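Local structure of cobalt-precorrin-5B C(1)-methyltransferase (Archaeoglobus fulgidus, 1SR8) at residues I116-V122 with V156-P161; T43-A48 with I181-G185; G85-K91 with G103-E109; S49-A54 with K65-S69. The protein probably catalyses the S-adenosylmethionine-dependent methylation of C-1 in cobalt-precorrin-5B, giving cobalt-precorrin-6A on the anaerobic route to adenosylcobalamin. All blocks are in the same frame, centred on the assembly; numbering follows the deposited sequence.

Contact 1: residues I116-V122 with V156-P161; sequences IFFGRGV and VRISVP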
loop_
_atom_site.group_PDB
_atom_site.type_symbol
_atom_site.label_atom_id
_atom_site.label_comp_id
_atom_site.label_asym_id
_atom_site.label_seq_id
_atom_site.Cartn_x
_atom_site.Cartn_y
_atom_site.Cartn_z
ATOM N N ILE A 116 2.856 7.394 -20.532
ATOM C CA ILE A 116 2.173 6.360 -19.750
ATOM C C ILE A 116 0.673 6.522 -19.951
ATOM O O ILE A 116 0.108 7.562 -19.622
ATOM C CB ILE A 116 2.465 6.502 -18.233
ATOM C CG1 ILE A 116 3.945 6.225 -17.948
ATOM C CG2 ILE A 116 1.550 5.582 -17.440
ATOM C CD1 ILE A 116 4.397 4.838 -18.349
ATOM N N PHE A 117 0.023 5.490 -20.470
ATOM C CA PHE A 117 -1.408 5.569 -20.722
ATOM C C PHE A 117 -2.139 4.437 -20.029
ATOM O O PHE A 117 -1.572 3.362 -19.805
ATOM C CB PHE A 117 -1.651 5.528 -22.232
ATOM C CG PHE A 117 -0.756 6.466 -23.004
ATOM C CD1 PHE A 117 -0.943 7.845 -22.933
ATOM C CD2 PHE A 117 0.318 5.969 -23.753
ATOM C CE1 PHE A 117 -0.073 8.723 -23.592
ATOM C CE2 PHE A 117 1.194 6.834 -24.415
ATOM C CZ PHE A 117 0.997 8.213 -24.333
ATOM N N PHE A 118 -3.400 4.690 -19.694
ATOM C CA PHE A 118 -4.235 3.711 -19.010
ATOM C C PHE A 118 -5.426 3.304 -19.874
ATOM O O PHE A 118 -6.196 4.155 -20.322
ATOM C CB PHE A 118 -4.696 4.311 -17.680
ATOM C CG PHE A 118 -3.555 4.690 -16.779
ATOM C CD1 PHE A 118 -2.897 3.720 -16.029
ATOM C CD2 PHE A 118 -3.077 5.996 -16.754
ATOM C CE1 PHE A 118 -1.771 4.042 -15.266
ATOM C CE2 PHE A 118 -1.948 6.332 -15.995
ATOM C CZ PHE A 118 -1.293 5.352 -15.251
ATOM N N GLY A 119 -5.577 2.000 -20.102
ATOM C CA GLY A 119 -6.666 1.531 -20.937
ATOM C C GLY A 119 -7.872 0.935 -20.246
ATOM O O GLY A 119 -8.342 1.430 -19.228
ATOM N N ARG A 120 -8.378 -0.149 -20.821
ATOM C CA ARG A 120 -9.551 -0.840 -20.293
ATOM C C ARG A 120 -9.333 -1.370 -18.882
ATOM O O ARG A 120 -8.230 -1.789 -18.534
ATOM C CB ARG A 120 -9.918 -2.016 -21.202
ATOM C CG ARG A 120 -8.871 -3.121 -21.216
ATOM C CD ARG A 120 -9.370 -4.383 -21.906
ATOM N NE ARG A 120 -8.407 -5.476 -21.791
ATOM C CZ ARG A 120 -7.162 -5.438 -22.268
ATOM N NH1 ARG A 120 -6.710 -4.360 -22.904
ATOM N NH2 ARG A 120 -6.361 -6.484 -22.106
ATOM N N GLY A 121 -10.399 -1.359 -18.083
ATOM C CA GLY A 121 -10.323 -1.863 -16.726
ATOM C C GLY A 121 -9.931 -0.836 -15.685
ATOM O O GLY A 121 -10.055 -1.092 -14.489
ATOM N N VAL A 122 -9.432 0.311 -16.145
ATOM C CA VAL A 122 -9.032 1.405 -15.259
ATOM C C VAL A 122 -10.177 2.414 -15.251
ATOM O O VAL A 122 -10.494 3.007 -16.279
ATOM C CB VAL A 122 -7.735 2.099 -15.759
ATOM C CG1 VAL A 122 -7.326 3.220 -14.798
ATOM C CG2 VAL A 122 -6.612 1.072 -15.884
ATOM N N VAL A 156 3.944 3.215 -22.838
ATOM C CA VAL A 156 3.271 1.974 -22.465
ATOM C C VAL A 156 1.834 2.259 -22.056
ATOM O O VAL A 156 1.532 3.312 -21.487
ATOM C CB VAL A 156 3.965 1.228 -21.282
ATOM C CG1 VAL A 156 5.463 1.106 -21.520
ATOM C CG2 VAL A 156 3.687 1.939 -19.991
ATOM N N ARG A 157 0.937 1.337 -22.387
ATOM C CA ARG A 157 -0.454 1.485 -21.991
ATOM C C ARG A 157 -0.674 0.384 -20.962
ATOM O O ARG A 157 -0.365 -0.786 -21.211
ATOM C CB ARG A 157 -1.403 1.319 -23.185
ATOM C CG ARG A 157 -2.893 1.294 -22.810
ATOM C CD ARG A 157 -3.783 1.782 -23.965
ATOM N NE ARG A 157 -3.286 1.316 -25.259
ATOM C CZ ARG A 157 -3.126 0.032 -25.574
ATOM N NH1 ARG A 157 -3.440 -0.919 -24.694
ATOM N NH2 ARG A 157 -2.607 -0.298 -26.750
ATOM N N ILE A 158 -1.166 0.778 -19.793
ATOM C CA ILE A 158 -1.425 -0.154 -18.704
ATOM C C ILE A 158 -2.926 -0.442 -18.652
ATOM O O ILE A 158 -3.739 0.484 -18.626
ATOM C CB ILE A 158 -0.955 0.449 -17.357
ATOM C CG1 ILE A 158 0.549 0.756 -17.427
ATOM C CG2 ILE A 158 -1.306 -0.499 -16.212
ATOM C CD1 ILE A 158 1.087 1.528 -16.243
ATOM N N SER A 159 -3.288 -1.726 -18.652
ATOM C CA SER A 159 -4.695 -2.125 -18.625
ATOM C C SER A 159 -4.984 -3.204 -17.597
ATOM O O SER A 159 -4.085 -3.915 -17.153
ATOM C CB SER A 159 -5.136 -2.650 -19.997
ATOM O OG SER A 159 -4.988 -1.661 -20.999
ATOM N N VAL A 160 -6.260 -3.324 -17.246
ATOM C CA VAL A 160 -6.720 -4.322 -16.287
ATOM C C VAL A 160 -7.904 -5.079 -16.923
ATOM O O VAL A 160 -9.059 -4.660 -16.828
ATOM C CB VAL A 160 -7.154 -3.644 -14.972
ATOM C CG1 VAL A 160 -7.451 -4.690 -13.915
ATOM C CG2 VAL A 160 -6.062 -2.690 -14.510
ATOM N N PRO A 161 -7.615 -6.209 -17.587
ATOM C CA PRO A 161 -8.596 -7.066 -18.263
ATOM C C PRO A 161 -9.930 -7.282 -17.546
ATOM O O PRO A 161 -10.986 -7.196 -18.175
ATOM C CB PRO A 161 -7.826 -8.360 -18.466
ATOM C CG PRO A 161 -6.441 -7.861 -18.737
ATOM C CD PRO A 161 -6.261 -6.789 -17.682
HETATM O O HOH W 1 -6.816 -1.335 -23.319
#

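Contact 2: residues T43-A48 with I181-G185; sequences TTGTTA and ISILG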
loop_
_atom_site.group_PDB
_atom_site.type_symbol
_atom_site.label_atom_id
_atom_site.label_comp_id
_atom_site.label_asym_id
_atom_site.label_seq_id
_atom_site.Cartn_x
_atom_site.Cartn_y
_atom_site.Cartn_z
ATOM N N THR A 43 0.672 -3.012 -4.000
ATOM C CA THR A 43 -0.511 -2.273 -4.418
ATOM C C THR A 43 -0.744 -2.347 -5.934
ATOM O O THR A 43 0.111 -2.806 -6.686
ATOM C CB THR A 43 -0.370 -0.791 -4.074
ATOM O OG1 THR A 43 0.832 -0.297 -4.672
ATOM C CG2 THR A 43 -0.319 -0.584 -2.582
ATOM N N THR A 44 -1.916 -1.884 -6.362
ATOM C CA THR A 44 -2.261 -1.819 -7.775
ATOM C C THR A 44 -1.238 -0.887 -8.447
ATOM O O THR A 44 -0.864 -1.072 -9.608
ATOM C CB THR A 44 -3.682 -1.241 -7.947
ATOM O OG1 THR A 44 -3.872 -0.170 -7.013
ATOM C CG2 THR A 44 -4.734 -2.299 -7.674
ATOM N N GLY A 45 -0.784 0.116 -7.697
ATOM C CA GLY A 45 0.196 1.053 -8.219
ATOM C C GLY A 45 1.524 0.361 -8.463
ATOM O O GLY A 45 2.166 0.576 -9.497
ATOM N N THR A 46 1.943 -0.486 -7.526
ATOM C CA THR A 46 3.205 -1.190 -7.686
ATOM C C THR A 46 3.100 -2.271 -8.756
ATOM O O THR A 46 4.062 -2.537 -9.475
ATOM C CB THR A 46 3.648 -1.840 -6.379
ATOM O OG1 THR A 46 3.946 -0.821 -5.417
ATOM C CG2 THR A 46 4.881 -2.701 -6.610
ATOM N N THR A 47 1.931 -2.894 -8.859
ATOM C CA THR A 47 1.719 -3.945 -9.848
ATOM C C THR A 47 1.726 -3.311 -11.232
ATOM O O THR A 47 2.282 -3.868 -12.183
ATOM C CB THR A 47 0.389 -4.676 -9.604
ATOM O OG1 THR A 47 0.401 -5.246 -8.285
ATOM C CG2 THR A 47 0.190 -5.785 -10.631
ATOM N N ALA A 48 1.131 -2.128 -11.338
ATOM C CA ALA A 48 1.104 -1.413 -12.607
ATOM C C ALA A 48 2.536 -1.046 -13.013
ATOM O O ALA A 48 2.920 -1.166 -14.186
ATOM C CB ALA A 48 0.245 -0.156 -12.480
ATOM N N ILE A 181 -11.311 -0.228 -12.079
ATOM C CA ILE A 181 -10.756 -0.020 -10.748
ATOM C C ILE A 181 -9.828 1.190 -10.691
ATOM O O ILE A 181 -9.490 1.790 -11.715
ATOM C CB ILE A 181 -9.942 -1.244 -10.285
ATOM C CG1 ILE A 181 -8.774 -1.489 -11.246
ATOM C CG2 ILE A 181 -10.824 -2.468 -10.253
ATOM C CD1 ILE A 181 -7.765 -2.503 -10.742
ATOM N N SER A 182 -9.421 1.534 -9.473
ATOM C CA SER A 182 -8.495 2.636 -9.236
ATOM C C SER A 182 -7.083 2.047 -9.125
ATOM O O SER A 182 -6.903 0.880 -8.787
ATOM C CB SER A 182 -8.829 3.342 -7.921
ATOM O OG SER A 182 -10.194 3.712 -7.843
ATOM N N ILE A 183 -6.082 2.852 -9.439
ATOM C CA ILE A 183 -4.703 2.425 -9.311
ATOM C C ILE A 183 -4.176 3.341 -8.216
ATOM O O ILE A 183 -4.123 4.559 -8.379
ATOM C CB ILE A 183 -3.931 2.624 -10.618
ATOM C CG1 ILE A 183 -4.536 1.718 -11.694
ATOM C CG2 ILE A 183 -2.459 2.315 -10.410
ATOM C CD1 ILE A 183 -3.840 1.781 -13.026
ATOM N N LEU A 184 -3.804 2.754 -7.086
ATOM C CA LEU A 184 -3.344 3.538 -5.957
ATOM C C LEU A 184 -2.295 2.846 -5.097
ATOM O O LEU A 184 -1.837 1.749 -5.409
ATOM C CB LEU A 184 -4.561 3.908 -5.109
ATOM C CG LEU A 184 -5.472 2.739 -4.744
ATOM C CD1 LEU A 184 -4.913 2.032 -3.515
ATOM C CD2 LEU A 184 -6.881 3.241 -4.463
ATOM N N GLY A 185 -1.916 3.513 -4.012
ATOM C CA GLY A 185 -0.933 2.960 -3.099
ATOM C C GLY A 185 -0.006 4.036 -2.578
ATOM O O GLY A 185 0.892 4.479 -3.293
HETATM O O HOH W 2 1.694 2.287 -4.919
#

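Contact 3: residues G85-K91 with G103-E109; sequences GFARVRK and GIIFEAE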
loop_
_atom_site.group_PDB
_atom_site.type_symbol
_atom_site.label_atom_id
_atom_site.label_comp_id
_atom_site.label_asym_id
_atom_site.label_seq_id
_atom_site.Cartn_x
_atom_site.Cartn_y
_atom_site.Cartn_z
ATOM N N GLY A 85 7.719 -6.597 -25.471
ATOM C CA GLY A 85 6.879 -5.429 -25.288
ATOM C C GLY A 85 5.534 -5.652 -24.628
ATOM O O GLY A 85 4.752 -4.711 -24.490
ATOM N N PHE A 86 5.245 -6.885 -24.224
ATOM C CA PHE A 86 3.978 -7.172 -23.566
ATOM C C PHE A 86 4.258 -7.784 -22.205
ATOM O O PHE A 86 5.164 -8.604 -22.066
ATOM C CB PHE A 86 3.157 -8.149 -24.397
ATOM C CG PHE A 86 1.827 -8.494 -23.784
ATOM C CD1 PHE A 86 0.764 -7.602 -23.848
ATOM C CD2 PHE A 86 1.648 -9.703 -23.121
ATOM C CE1 PHE A 86 -0.458 -7.910 -23.260
ATOM C CE2 PHE A 86 0.431 -10.021 -22.529
ATOM C CZ PHE A 86 -0.622 -9.126 -22.597
ATOM N N ALA A 87 3.490 -7.383 -21.197
ATOM C CA ALA A 87 3.675 -7.922 -19.848
ATOM C C ALA A 87 2.351 -8.162 -19.144
ATOM O O ALA A 87 1.371 -7.462 -19.363
ATOM C CB ALA A 87 4.545 -6.992 -19.010
ATOM N N ARG A 88 2.345 -9.170 -18.287
ATOM C CA ARG A 88 1.169 -9.561 -17.531
ATOM C C ARG A 88 1.660 -9.746 -16.098
ATOM O O ARG A 88 2.584 -10.527 -15.856
ATOM C CB ARG A 88 0.646 -10.881 -18.096
ATOM C CG ARG A 88 -0.678 -11.328 -17.557
ATOM C CD ARG A 88 -1.057 -12.704 -18.100
ATOM N NE ARG A 88 -2.394 -13.100 -17.657
ATOM C CZ ARG A 88 -3.529 -12.597 -18.143
ATOM N NH1 ARG A 88 -3.493 -11.678 -19.104
ATOM N NH2 ARG A 88 -4.701 -12.997 -17.649
ATOM N N VAL A 89 1.068 -9.021 -15.152
ATOM C CA VAL A 89 1.487 -9.123 -13.752
ATOM C C VAL A 89 0.280 -9.221 -12.844
ATOM O O VAL A 89 -0.670 -8.463 -12.981
ATOM C CB VAL A 89 2.320 -7.899 -13.319
ATOM C CG1 VAL A 89 2.879 -8.122 -11.923
ATOM C CG2 VAL A 89 3.446 -7.651 -14.305
ATOM N N ARG A 90 0.319 -10.155 -11.906
ATOM C CA ARG A 90 -0.795 -10.348 -10.993
ATOM C C ARG A 90 -0.476 -9.703 -9.649
ATOM O O ARG A 90 0.621 -9.859 -9.112
ATOM C CB ARG A 90 -1.054 -11.854 -10.805
ATOM C CG ARG A 90 -2.393 -12.226 -10.157
ATOM C CD ARG A 90 -2.528 -13.754 -9.974
ATOM N NE ARG A 90 -2.592 -14.493 -11.235
ATOM C CZ ARG A 90 -3.661 -14.543 -12.025
ATOM N NH1 ARG A 90 -4.772 -13.901 -11.692
ATOM N NH2 ARG A 90 -3.624 -15.233 -13.160
ATOM N N LYS A 91 -1.434 -8.956 -9.117
ATOM C CA LYS A 91 -1.247 -8.323 -7.822
ATOM C C LYS A 91 -1.461 -9.349 -6.714
ATOM O O LYS A 91 -2.346 -10.209 -6.815
ATOM C CB LYS A 91 -2.257 -7.197 -7.616
ATOM C CG LYS A 91 -2.433 -6.864 -6.146
ATOM C CD LYS A 91 -3.444 -5.785 -5.885
ATOM C CE LYS A 91 -3.648 -5.656 -4.383
ATOM N NZ LYS A 91 -4.646 -4.624 -4.016
ATOM N N GLY A 103 -4.897 -10.859 -6.591
ATOM C CA GLY A 103 -4.927 -11.723 -7.760
ATOM C C GLY A 103 -5.366 -11.087 -9.074
ATOM O O GLY A 103 -5.388 -11.757 -10.106
ATOM N N ILE A 104 -5.707 -9.799 -9.063
ATOM C CA ILE A 104 -6.138 -9.131 -10.288
ATOM C C ILE A 104 -4.964 -8.926 -11.260
ATOM O O ILE A 104 -3.862 -8.553 -10.857
ATOM C CB ILE A 104 -6.812 -7.778 -9.966
ATOM C CG1 ILE A 104 -7.842 -7.454 -11.046
ATOM C CG2 ILE A 104 -5.772 -6.668 -9.876
ATOM C CD1 ILE A 104 -8.862 -6.441 -10.622
ATOM N N ILE A 105 -5.201 -9.182 -12.542
ATOM C CA ILE A 105 -4.154 -9.039 -13.544
ATOM C C ILE A 105 -3.995 -7.639 -14.126
ATOM O O ILE A 105 -4.972 -6.956 -14.439
ATOM C CB ILE A 105 -4.380 -9.999 -14.730
ATOM C CG1 ILE A 105 -4.147 -11.446 -14.295
ATOM C CG2 ILE A 105 -3.447 -9.640 -15.873
ATOM C CD1 ILE A 105 -2.708 -11.761 -13.985
ATOM N N PHE A 106 -2.738 -7.236 -14.276
ATOM C CA PHE A 106 -2.380 -5.951 -14.871
ATOM C C PHE A 106 -1.608 -6.245 -16.147
ATOM O O PHE A 106 -0.676 -7.047 -16.142
ATOM C CB PHE A 106 -1.487 -5.132 -13.929
ATOM C CG PHE A 106 -2.252 -4.239 -12.997
ATOM C CD1 PHE A 106 -2.360 -2.880 -13.255
ATOM C CD2 PHE A 106 -2.886 -4.761 -11.880
ATOM C CE1 PHE A 106 -3.095 -2.053 -12.409
ATOM C CE2 PHE A 106 -3.619 -3.945 -11.033
ATOM C CZ PHE A 106 -3.725 -2.591 -11.297
ATOM N N GLU A 107 -2.005 -5.612 -17.244
ATOM C CA GLU A 107 -1.309 -5.809 -18.506
ATOM C C GLU A 107 -0.697 -4.491 -18.951
ATOM O O GLU A 107 -1.300 -3.424 -18.790
ATOM C CB GLU A 107 -2.259 -6.309 -19.597
ATOM C CG GLU A 107 -3.007 -7.578 -19.271
ATOM C CD GLU A 107 -3.679 -8.164 -20.499
ATOM O OE1 GLU A 107 -4.209 -7.381 -21.320
ATOM O OE2 GLU A 107 -3.685 -9.406 -20.641
ATOM N N ALA A 108 0.508 -4.580 -19.505
ATOM C CA ALA A 108 1.231 -3.415 -20.003
ATOM C C ALA A 108 1.715 -3.709 -21.413
ATOM O O ALA A 108 2.279 -4.777 -21.684
ATOM C CB ALA A 108 2.419 -3.096 -19.100
ATOM N N GLU A 109 1.505 -2.754 -22.305
ATOM C CA GLU A 109 1.909 -2.917 -23.691
ATOM C C GLU A 109 2.695 -1.699 -24.156
ATOM O O GLU A 109 2.239 -0.574 -23.972
ATOM C CB GLU A 109 0.659 -3.084 -24.562
ATOM C CG GLU A 109 0.938 -3.312 -26.031
ATOM C CD GLU A 109 0.796 -4.768 -26.425
ATOM O OE1 GLU A 109 1.766 -5.336 -26.980
ATOM O OE2 GLU A 109 -0.294 -5.338 -26.180
#

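Contact 4: residues S49-A54 with K65-S69; sequences SAAAVA and KVKVS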
loop_
_atom_site.group_PDB
_atom_site.type_symbol
_atom_site.label_atom_id
_atom_site.label_comp_id
_atom_site.label_asym_id
_atom_site.label_seq_id
_atom_site.Cartn_x
_atom_site.Cartn_y
_atom_site.Cartn_z
ATOM N N SER A 49 3.328 -0.603 -12.036
ATOM C CA SER A 49 4.711 -0.225 -12.295
ATOM C C SER A 49 5.497 -1.417 -12.808
ATOM O O SER A 49 6.271 -1.299 -13.765
ATOM C CB SER A 49 5.371 0.305 -11.020
ATOM O OG SER A 49 4.806 1.541 -10.637
ATOM N N ALA A 50 5.298 -2.565 -12.167
ATOM C CA ALA A 50 5.999 -3.779 -12.562
ATOM C C ALA A 50 5.656 -4.144 -14.000
ATOM O O ALA A 50 6.546 -4.484 -14.783
ATOM C CB ALA A 50 5.645 -4.926 -11.621
ATOM N N ALA A 51 4.374 -4.063 -14.350
ATOM C CA ALA A 51 3.933 -4.385 -15.710
ATOM C C ALA A 51 4.618 -3.478 -16.724
ATOM O O ALA A 51 5.145 -3.944 -17.731
ATOM C CB ALA A 51 2.414 -4.248 -15.828
ATOM N N ALA A 52 4.620 -2.179 -16.449
ATOM C CA ALA A 52 5.247 -1.212 -17.347
ATOM C C ALA A 52 6.735 -1.478 -17.515
ATOM O O ALA A 52 7.244 -1.515 -18.635
ATOM C CB ALA A 52 5.033 0.195 -16.822
ATOM N N VAL A 53 7.436 -1.652 -16.401
ATOM C CA VAL A 53 8.867 -1.916 -16.447
ATOM C C VAL A 53 9.183 -3.217 -17.190
ATOM O O VAL A 53 10.130 -3.271 -17.975
ATOM C CB VAL A 53 9.453 -1.981 -15.028
ATOM C CG1 VAL A 53 10.894 -2.416 -15.079
ATOM C CG2 VAL A 53 9.340 -0.618 -14.364
ATOM N N ALA A 54 8.387 -4.259 -16.953
ATOM C CA ALA A 54 8.607 -5.547 -17.610
ATOM C C ALA A 54 8.362 -5.474 -19.120
ATOM O O ALA A 54 9.064 -6.107 -19.903
ATOM C CB ALA A 54 7.715 -6.611 -16.983
ATOM N N LYS A 65 11.171 -11.343 -13.898
ATOM C CA LYS A 65 11.132 -10.534 -12.679
ATOM C C LYS A 65 11.699 -9.157 -12.986
ATOM O O LYS A 65 12.576 -9.006 -13.838
ATOM C CB LYS A 65 11.982 -11.157 -11.570
ATOM C CG LYS A 65 11.495 -12.499 -11.073
ATOM C CD LYS A 65 12.522 -13.148 -10.131
ATOM C CE LYS A 65 12.107 -14.577 -9.717
ATOM N NZ LYS A 65 13.143 -15.266 -8.885
ATOM N N VAL A 66 11.189 -8.147 -12.302
ATOM C CA VAL A 66 11.692 -6.791 -12.482
ATOM C C VAL A 66 11.761 -6.168 -11.103
ATOM O O VAL A 66 11.134 -6.646 -10.157
ATOM C CB VAL A 66 10.761 -5.915 -13.366
ATOM C CG1 VAL A 66 10.544 -6.571 -14.719
ATOM C CG2 VAL A 66 9.439 -5.681 -12.661
ATOM N N LYS A 67 12.542 -5.110 -10.982
ATOM C CA LYS A 67 12.651 -4.425 -9.716
ATOM C C LYS A 67 12.014 -3.058 -9.916
ATOM O O LYS A 67 12.308 -2.367 -10.890
ATOM C CB LYS A 67 14.119 -4.286 -9.326
ATOM C CG LYS A 67 14.352 -3.642 -7.968
ATOM C CD LYS A 67 15.798 -3.818 -7.510
ATOM C CE LYS A 67 16.120 -5.300 -7.242
ATOM N NZ LYS A 67 15.992 -6.193 -8.452
ATOM N N VAL A 68 11.115 -2.678 -9.019
ATOM C CA VAL A 68 10.475 -1.377 -9.129
ATOM C C VAL A 68 10.637 -0.575 -7.843
ATOM O O VAL A 68 10.699 -1.140 -6.744
ATOM C CB VAL A 68 8.970 -1.510 -9.453
ATOM C CG1 VAL A 68 8.787 -2.051 -10.853
ATOM C CG2 VAL A 68 8.306 -2.426 -8.455
ATOM N N SER A 69 10.737 0.743 -7.988
ATOM C CA SER A 69 10.863 1.607 -6.829
ATOM C C SER A 69 9.445 1.810 -6.300
ATOM O O SER A 69 8.472 1.606 -7.027
ATOM C CB SER A 69 11.499 2.942 -7.226
ATOM O OG SER A 69 10.777 3.582 -8.267
#

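Contact 1: residues I116-V122 with V156-P161
Ile116 and Val156 run alongside one another, CD1 of the isoleucine reaching 3.4 Å from Val156 CG2, tighter than an ordinary carbon contact. The same isoleucine also reaches Ile139, Leu140 and Phe143, so this face of the sheet packs against helix 133-149. Phe117 projects from the other face, beside Arg157, while its backbone is held twice: its N donates to Val156 O at 2.8 Å and its O accepts from Ile158 N at 2.6 Å. Phe118 returns to the face of Ile116, where its ring runs alongside Ile158, CE1 lying 3.9 Å from Ile158 CD1. The ladder closes with Gly119 N bonded to Ile158 O, and a CB on this glycine would collide with Ser159 OG. Here the chain makes a type II turn, Gly119 to Val122, with Gly121 at a positive phi of 90°. Arg120 turns CG into the space between its own N and carbonyl carbon (chi1 66°); the extended chain beyond then lays one guanidinium face over Ser159 CB, while NH2 is salt-bridged to Glu107. A water accepts from Arg120 N and lies 3.0 Å from Ser159 OG. Arg120 O receives a nearly straight bond from Val160 N at 2.8 Å, and at the end of the turn the side chains of Val122 and Val160 lie nearly perpendicular, their CG2 methyls in contact. Strands 115-118 and 155-159 are thus parallel neighbours joined by a crossover that carries strands 121-125 and 128-129 before helix 133-149, an elaborated beta-alpha-beta unit at one border of a mixed sheet.

Contact 2: residues T43-A48 with I181-G185
Thr43 OG1, lying against Gly185, is gripped by two partners: it accepts from Thr46 N at 3.1 Å and donates to a water at 2.7 Å. That water in turn donates to Gly185 O, tying the hydroxyl to the loop. With OG1 placed between the backbone N and the carbonyl carbon (chi1 56°), it reaches Thr46 N, and CG2 lies 3.6 Å from Gly185 CA. Thr43 is therefore a textbook N-cap, with its hydroxyl occupying one of the N-H groups that the first turn of helix 44-57 cannot satisfy internally. Replacing it with an alanine would probably leave Thr46 N without its capping acceptor and the bridging water without one of its two protein partners. The loop itself serves a second N-H of this turn, since Gly45 N donates to Leu184 O at 3.0 Å, tilted 24° from the carbonyl plane. In return Leu184 N gives a practically straight bond to Thr44 OG1 (2.9 Å, 176°), so the backbone of Leu184 is fastened at both N and O. Next to these polar bonds the contact turns apolar: Ile183 puts CG2 3.7 Å from Gly45 CA and 4.2 Å from Ala48 CB one turn further along the helix.

Contact 3: residues G85-K91 with G103-E109
Gly103 and Lys91 join where the strands part company, Gly103 N donating to Lys91 O. Gly103 O receives Arg90 NH1 at 2.7 Å, in the carbonyl plane, the arginine being bent at chi3 (-66°), which turns its NH1 back to this carbonyl. Ile104 O then accepts from Lys91 N. Ile105 works as an apolar wedge between two guanidinium groups: its CD1 lies 3.5 Å over the centre of the Arg90 guanidinium, its CG2 3.7 Å over the centre of the Arg88 guanidinium. Phe106 forms a hydrogen-bonded pair with Val89, N to Val89 O being 2.7 Å, and turns its ring to the opposite face of the sheet, against Thr44 and Thr47. These are two antiparallel strands consecutive in the chain, a beta hairpin with a long connection, in which hydrogen-bonded and non-hydrogen-bonded pairs alternate. Glu107 OE2 makes a salt bridge to Arg88 NH1 at 2.7 Å, meeting the edge of a guanidinium plane turned 74° from its own; OE1 is taken by Arg120. The same OE2 also lies at the edge of the Phe86 ring, 3.6 Å from CZ. Ala108 repeats the two-way backbone pairing with Ala87, and Glu109 brings OE2 to 3.4 Å from Phe86 CD1, again at the ring edge.

Contact 4: residues S49-A54 with K65-S69
Val53 is the bump that the helix offers to the strand, and it lodges between Val66 and Val68. Its CG1 lies 3.9 Å from Val66 CB, the two side chains passing one another from opposing directions, while its CG2 meets Val68 CG1 at 3.8 Å. The strand answers with bumps of its own. With CG1 set beside the backbone N (chi1 -57°), Val66 presses that methyl 3.6 Å from Ala54 CB, and its CG2 comes 3.8 Å from Ala50 O; the valine's two methyls thus fill the shallow hollow between Ala50 and Ala54, one turn apart. Val68 CG1 fills the next hollow, 3.7 Å from Ala50 CA and near Ser49 CB, whose hydroxyl is turned back to Gly45 O of its own helix. An aspartate in place of Val66 would probably open a gap beside Ala54 and Val53 and bury a charge among methyl groups with no mate in this contact. The alanines on this side of the helix are consistent with the close spacing, 8.2 Å between the axes of the two segments, which cross at 118°. The interface joins the border strand 63-68 to helix 44-57, a helix layer packed on one face of a mixed, largely antiparallel sheet, as in alpha-beta sandwiches.

Contacts 1, 3 and 4 all belong to the six-stranded sheet, and helix 44-57 ties contacts 2 and 4 to the face on which Ala108 and Val89 lie. Contacts 1 and 3, with centres about 10 Å apart, are neighbours in the sheet: Ser159 N lies 2.6 Å from Glu107 O, and Val160 CG1 comes 3.4 Å from Ile105 O. The alanine side of the helix presses on contact 3, Ala51 O lying 3.2 Å from Ala108 CB, while Thr44 CB comes 3.6 Å from Phe106 CZ. Contact 2 closes the longest loop, with contacts 1, 3 and 4 within it along the chain, and meets contact 1 where Gly121 O approaches Ile181 N at 2.9 Å.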